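Local atomic coordinates of uncharacterized protein (Legionella pneumophila subsp. pneumophila, PDB entry 4HFV), a protein that is a putative Dot/Icm type IV secretion effector of unknown biochemical function, possibly one of those that act on other effectors. Residues 7-12 against 75-80; 83-88 against 105-110. All coordinates share one frame; numbering follows the deposited sequence.

Contact 1 of 2, residues 7-12 against 75-80; sequences VAYEKL and RVLNAL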
loop_
_atom_site.group_PDB
_atom_site.type_symbol
_atom_site.label_atom_id
_atom_site.label_comp_id
_atom_site.label_asym_id
_atom_site.label_seq_id
_atom_site.Cartn_x
_atom_site.Cartn_y
_atom_site.Cartn_z
ATOM N N VAL A 7 -1.335 2.059 -24.019
ATOM C CA VAL A 7 -2.090 2.160 -25.264
ATOM C C VAL A 7 -3.269 3.110 -25.043
ATOM O O VAL A 7 -3.989 2.950 -24.072
ATOM C CB VAL A 7 -2.669 0.789 -25.708
ATOM C CG1 VAL A 7 -3.429 0.942 -27.052
ATOM C CG2 VAL A 7 -1.564 -0.254 -25.842
ATOM N N ALA A 8 -3.532 4.033 -25.972
ATOM C CA ALA A 8 -4.699 4.912 -25.792
ATOM C C ALA A 8 -5.996 4.117 -25.559
ATOM O O ALA A 8 -6.206 3.029 -26.131
ATOM C CB ALA A 8 -4.839 5.915 -26.935
ATOM N N TYR A 9 -6.852 4.635 -24.666
ATOM C CA TYR A 9 -8.053 3.899 -24.256
ATOM C C TYR A 9 -8.994 3.483 -25.426
ATOM O O TYR A 9 -9.440 2.321 -25.500
ATOM C CB TYR A 9 -8.850 4.717 -23.231
ATOM C CG TYR A 9 -10.143 4.064 -22.852
ATOM C CD1 TYR A 9 -10.177 3.041 -21.944
ATOM C CD2 TYR A 9 -11.340 4.460 -23.442
ATOM C CE1 TYR A 9 -11.373 2.413 -21.619
ATOM C CE2 TYR A 9 -12.536 3.837 -23.128
ATOM C CZ TYR A 9 -12.548 2.815 -22.202
ATOM O OH TYR A 9 -13.757 2.187 -21.869
ATOM N N GLU A 10 -9.348 4.405 -26.318
ATOM C CA GLU A 10 -10.333 4.015 -27.353
ATOM C C GLU A 10 -9.816 2.872 -28.214
ATOM O O GLU A 10 -10.554 1.927 -28.534
ATOM C CB GLU A 10 -10.733 5.182 -28.213
ATOM C CG GLU A 10 -11.557 6.248 -27.466
ATOM C CD GLU A 10 -12.878 5.704 -26.894
ATOM O OE1 GLU A 10 -13.513 4.862 -27.560
ATOM O OE2 GLU A 10 -13.287 6.131 -25.781
ATOM N N LYS A 11 -8.549 2.978 -28.598
ATOM C CA LYS A 11 -7.906 1.983 -29.424
ATOM C C LYS A 11 -7.886 0.637 -28.709
ATOM O O LYS A 11 -8.270 -0.400 -29.295
ATOM C CB LYS A 11 -6.493 2.418 -29.764
ATOM C CG LYS A 11 -5.822 1.522 -30.776
ATOM C CD LYS A 11 -4.393 1.307 -30.417
ATOM C CE LYS A 11 -3.482 1.580 -31.584
ATOM N NZ LYS A 11 -3.116 0.336 -32.330
ATOM N N LEU A 12 -7.507 0.635 -27.432
ATOM C CA LEU A 12 -7.423 -0.607 -26.669
ATOM C C LEU A 12 -8.794 -1.237 -26.488
ATOM O O LEU A 12 -8.954 -2.456 -26.604
ATOM C CB LEU A 12 -6.747 -0.353 -25.288
ATOM C CG LEU A 12 -6.556 -1.606 -24.435
ATOM C CD1 LEU A 12 -5.815 -2.730 -25.147
ATOM C CD2 LEU A 12 -5.836 -1.254 -23.117
ATOM N N ARG A 75 -4.941 3.896 -18.277
ATOM C CA ARG A 75 -4.168 3.183 -17.257
ATOM C C ARG A 75 -4.959 2.021 -16.667
ATOM O O ARG A 75 -4.437 0.906 -16.536
ATOM C CB ARG A 75 -3.686 4.121 -16.146
ATOM C CG ARG A 75 -2.714 3.392 -15.189
ATOM C CD ARG A 75 -1.926 4.342 -14.263
ATOM N NE ARG A 75 -1.114 5.308 -15.004
ATOM C CZ ARG A 75 -1.450 6.583 -15.219
ATOM N NH1 ARG A 75 -0.621 7.355 -15.923
ATOM N NH2 ARG A 75 -2.598 7.090 -14.747
ATOM N N VAL A 76 -6.230 2.260 -16.346
ATOM C CA VAL A 76 -7.069 1.171 -15.874
ATOM C C VAL A 76 -7.228 0.031 -16.869
ATOM O O VAL A 76 -7.041 -1.160 -16.506
ATOM C CB VAL A 76 -8.438 1.652 -15.389
ATOM C CG1 VAL A 76 -9.316 0.455 -14.969
ATOM C CG2 VAL A 76 -8.256 2.641 -14.184
ATOM N N LEU A 77 -7.593 0.341 -18.112
ATOM C CA LEU A 77 -7.834 -0.733 -19.082
ATOM C C LEU A 77 -6.531 -1.476 -19.421
ATOM O O LEU A 77 -6.529 -2.693 -19.473
ATOM C CB LEU A 77 -8.580 -0.229 -20.326
ATOM C CG LEU A 77 -9.101 -1.299 -21.297
ATOM C CD1 LEU A 77 -10.060 -2.344 -20.644
ATOM C CD2 LEU A 77 -9.784 -0.652 -22.491
ATOM N N ASN A 78 -5.422 -0.754 -19.626
ATOM C CA ASN A 78 -4.145 -1.424 -19.858
ATOM C C ASN A 78 -3.808 -2.358 -18.708
ATOM O O ASN A 78 -3.411 -3.497 -18.923
ATOM C CB ASN A 78 -3.004 -0.413 -20.018
ATOM C CG ASN A 78 -2.929 0.192 -21.416
ATOM O OD1 ASN A 78 -2.068 -0.173 -22.206
ATOM N ND2 ASN A 78 -3.778 1.154 -21.701
ATOM N N ALA A 79 -3.934 -1.854 -17.474
ATOM C CA ALA A 79 -3.664 -2.666 -16.303
ATOM C C ALA A 79 -4.498 -3.957 -16.297
ATOM O O ALA A 79 -3.979 -5.032 -16.037
ATOM C CB ALA A 79 -3.898 -1.857 -14.960
ATOM N N LEU A 80 -5.798 -3.859 -16.515
ATOM C CA LEU A 80 -6.616 -5.064 -16.491
ATOM C C LEU A 80 -6.234 -6.036 -17.611
ATOM O O LEU A 80 -6.244 -7.246 -17.394
ATOM C CB LEU A 80 -8.084 -4.718 -16.656
ATOM C CG LEU A 80 -9.055 -5.883 -16.606
ATOM C CD1 LEU A 80 -8.923 -6.662 -15.312
ATOM C CD2 LEU A 80 -10.450 -5.306 -16.769
#

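Contact 2 of 2, residues 83-88 against 105-110; sequences YIRDQI and SLTISL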
loop_
_atom_site.group_PDB
_atom_site.type_symbol
_atom_site.label_atom_id
_atom_site.label_comp_id
_atom_site.label_asym_id
_atom_site.label_seq_id
_atom_site.Cartn_x
_atom_site.Cartn_y
_atom_site.Cartn_z
ATOM N N TYR A 83 -3.045 -7.647 -16.540
ATOM C CA TYR A 83 -3.333 -8.581 -15.447
ATOM C C TYR A 83 -3.983 -9.881 -15.937
ATOM O O TYR A 83 -3.611 -10.990 -15.539
ATOM C CB TYR A 83 -4.227 -7.850 -14.414
ATOM C CG TYR A 83 -4.567 -8.621 -13.145
ATOM C CD1 TYR A 83 -3.589 -9.212 -12.361
ATOM C CD2 TYR A 83 -5.889 -8.700 -12.707
ATOM C CE1 TYR A 83 -3.938 -9.872 -11.177
ATOM C CE2 TYR A 83 -6.244 -9.357 -11.565
ATOM C CZ TYR A 83 -5.286 -9.947 -10.802
ATOM O OH TYR A 83 -5.694 -10.616 -9.668
ATOM N N ILE A 84 -4.990 -9.760 -16.784
ATOM C CA ILE A 84 -5.639 -10.971 -17.268
ATOM C C ILE A 84 -4.692 -11.773 -18.137
ATOM O O ILE A 84 -4.666 -12.998 -18.053
ATOM C CB ILE A 84 -6.933 -10.668 -18.035
ATOM C CG1 ILE A 84 -8.034 -10.331 -17.021
ATOM C CG2 ILE A 84 -7.312 -11.879 -18.891
ATOM C CD1 ILE A 84 -9.194 -9.632 -17.623
ATOM N N ARG A 85 -3.898 -11.095 -18.972
ATOM C CA ARG A 85 -2.830 -11.779 -19.732
ATOM C C ARG A 85 -1.914 -12.596 -18.791
ATOM O O ARG A 85 -1.608 -13.766 -19.035
ATOM C CB ARG A 85 -1.984 -10.745 -20.499
ATOM C CG ARG A 85 -0.822 -11.306 -21.349
ATOM C CD ARG A 85 -0.224 -10.223 -22.252
ATOM N NE ARG A 85 0.958 -10.656 -23.012
ATOM C CZ ARG A 85 2.192 -10.693 -22.521
ATOM N NH1 ARG A 85 2.403 -10.327 -21.281
ATOM N NH2 ARG A 85 3.230 -11.055 -23.277
ATOM N N ASP A 86 -1.475 -11.989 -17.692
ATOM C CA ASP A 86 -0.597 -12.688 -16.773
ATOM C C ASP A 86 -1.292 -13.901 -16.114
ATOM O O ASP A 86 -0.699 -14.965 -15.891
ATOM C CB ASP A 86 -0.145 -11.703 -15.703
ATOM C CG ASP A 86 0.959 -12.270 -14.834
ATOM O OD1 ASP A 86 2.038 -12.512 -15.373
ATOM O OD2 ASP A 86 0.739 -12.460 -13.619
ATOM N N GLN A 87 -2.564 -13.728 -15.832
ATOM C CA GLN A 87 -3.379 -14.792 -15.262
ATOM C C GLN A 87 -3.454 -16.008 -16.189
ATOM O O GLN A 87 -3.385 -17.161 -15.751
ATOM C CB GLN A 87 -4.750 -14.259 -14.915
ATOM C CG GLN A 87 -4.701 -13.413 -13.625
ATOM C CD GLN A 87 -6.032 -12.902 -13.138
ATOM O OE1 GLN A 87 -6.821 -12.356 -13.891
ATOM N NE2 GLN A 87 -6.267 -13.037 -11.818
ATOM N N ILE A 88 -3.547 -15.749 -17.481
ATOM C CA ILE A 88 -3.535 -16.824 -18.470
ATOM C C ILE A 88 -2.153 -17.463 -18.569
ATOM O O ILE A 88 -2.040 -18.679 -18.629
ATOM C CB ILE A 88 -4.003 -16.315 -19.830
ATOM C CG1 ILE A 88 -5.442 -15.808 -19.718
ATOM C CG2 ILE A 88 -3.941 -17.425 -20.880
ATOM C CD1 ILE A 88 -5.983 -15.158 -21.024
ATOM N N SER A 105 -3.742 -12.216 -28.418
ATOM C CA SER A 105 -4.469 -10.995 -28.728
ATOM C C SER A 105 -4.237 -9.907 -27.673
ATOM O O SER A 105 -4.139 -8.701 -28.005
ATOM C CB SER A 105 -5.971 -11.300 -28.914
ATOM O OG SER A 105 -6.697 -11.241 -27.676
ATOM N N LEU A 106 -4.068 -10.327 -26.408
ATOM C CA LEU A 106 -3.758 -9.373 -25.369
ATOM C C LEU A 106 -2.338 -8.820 -25.549
ATOM O O LEU A 106 -2.132 -7.622 -25.416
ATOM C CB LEU A 106 -3.950 -10.001 -23.973
ATOM C CG LEU A 106 -5.408 -10.324 -23.718
ATOM C CD1 LEU A 106 -5.562 -11.164 -22.461
ATOM C CD2 LEU A 106 -6.222 -9.060 -23.592
ATOM N N THR A 107 -1.372 -9.665 -25.916
ATOM C CA THR A 107 -0.021 -9.196 -26.154
ATOM C C THR A 107 -0.027 -8.137 -27.262
ATOM O O THR A 107 0.611 -7.075 -27.153
ATOM C CB THR A 107 0.861 -10.338 -26.628
ATOM O OG1 THR A 107 0.857 -11.370 -25.632
ATOM C CG2 THR A 107 2.280 -9.833 -26.982
ATOM N N ILE A 108 -0.733 -8.465 -28.348
ATOM C CA ILE A 108 -0.890 -7.569 -29.495
ATOM C C ILE A 108 -1.626 -6.271 -29.134
ATOM O O ILE A 108 -1.181 -5.208 -29.505
ATOM C CB ILE A 108 -1.663 -8.237 -30.683
ATOM C CG1 ILE A 108 -0.956 -9.508 -31.207
ATOM C CG2 ILE A 108 -1.842 -7.252 -31.809
ATOM C CD1 ILE A 108 0.407 -9.270 -31.682
ATOM N N SER A 109 -2.732 -6.362 -28.411
ATOM C CA SER A 109 -3.530 -5.185 -28.076
ATOM C C SER A 109 -2.700 -4.197 -27.268
ATOM O O SER A 109 -2.817 -2.984 -27.418
ATOM C CB SER A 109 -4.774 -5.571 -27.278
ATOM O OG SER A 109 -5.736 -6.230 -28.091
ATOM N N LEU A 110 -1.859 -4.740 -26.413
ATOM C CA LEU A 110 -1.019 -3.941 -25.533
ATOM C C LEU A 110 0.283 -3.440 -26.235
ATOM O O LEU A 110 1.008 -2.637 -25.698
ATOM C CB LEU A 110 -0.713 -4.750 -24.292
ATOM C CG LEU A 110 -1.871 -4.950 -23.298
ATOM C CD1 LEU A 110 -1.554 -5.967 -22.204
ATOM C CD2 LEU A 110 -2.264 -3.582 -22.686
#

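Contact 1 of 2, residues 7-12 against 75-80
The start of helix 9-27, with Val7 in the loop just ahead of it, docks against helix 70-90 through Leu77 and Asn78. The polar part is a two-bond clasp in which the carboxamide of Asn78 pairs with both backbone polar groups of a single residue. Val7 N gives its hydrogen to Asn78 OD1 at 3.0 Å, nearly straight at 161° although the donor is tilted out of the carbonyl plane. In return Asn78 ND2 reaches Val7 O, also at 3.0 Å, lying in the carbonyl plane on a lone pair. CG of Asn78 lies anti to the carbonyl carbon and beside the backbone N (chi1 -81°), which brings the amide back along its own helix, where ND2 also bonds Ala74 O. Asparagine suits this buried place: one short, flat group meets the N-H and C=O of a non-helical residue, and the two outward bonds plus the one to Ala74 hold the amide against flipping.

In this all-helical protein the same junction continues as an apolar layer, where helices 9-27, 49-64 and 70-90 meet. Leu12 pushes CD2 between the two neighbours on helix 70-90, 3.7 Å from Leu77 CG and 3.5 Å from Asn78 ND2, so a methyl lies over one face of the amide. Beside it, Tyr9 CE1 comes to 3.6 Å from Leu77 CD2, the two side chains crossing at about a right angle. Tyr9 and Leu77 both also touch Ile60 of helix 49-64. The tyrosine can lie buried because its OH ends in a hydrogen bond to Asp64.

Contact 2 of 2, residues 83-88 against 105-110
Ile84 opens the contact with Leu106, its CG2 branch coming obliquely to 4.0 Å from Leu106 CD1. Its branched aliphatic chain suits a buried place, where it also touches Gln52 and Leu56 of helix 49-64. One residue on, Arg85 directs its CB toward helix 101-109. Its backbone N lies 3.9 Å from Leu106 CD1, and its CB 4.1 Å from Leu106 CB, so the root of the side chain belongs to the apolar seam. CG leaves anti to the backbone N (chi1 -180°), and the chain runs extended to NE, which donates to Thr107 OG1 at 2.7 Å. That bond is almost straight, 171°, with the hydroxyl oxygen at the edge of the guanidinium and in its plane; NH2 adds a weak second bond to the same oxygen.

The two helices run roughly antiparallel, the axes of 83-88 and 105-109 approaching to 9.9 Å at 148°. The hydroxyl of Thr107 suits its place: OG1 can accept from Arg85 NE and still donate its own hydrogen, here weakly, to Tyr103 O. Ile88, a turn beyond Ile84, brings CD1 to 4.3 Å from Leu106 CD1 and also touches Phe102 and Tyr103.

How the contacts relate
Both contacts are buried and share helix 70-90: contact 1 uses its earlier turns to receive the start of helix 9-27, contact 2 its later turns to receive helix 101-109. Contact 1 relies on a neutral amide answering the backbone N-H and C=O of a residue just before a helix, within a largely buried setting. Contact 2 joins two helices by leucine and isoleucine packing, with a charged side chain and a hydroxyl, both partly exposed, in the middle of the contact. The two also touch directly: Leu110 CD2 packs 3.4 Å from Asn78 OD1, and Leu12 CD1 lies 3.7 Å from Ser109 CB, so the end of 105-110 packs against the Val7-Asn78 pair and Leu12.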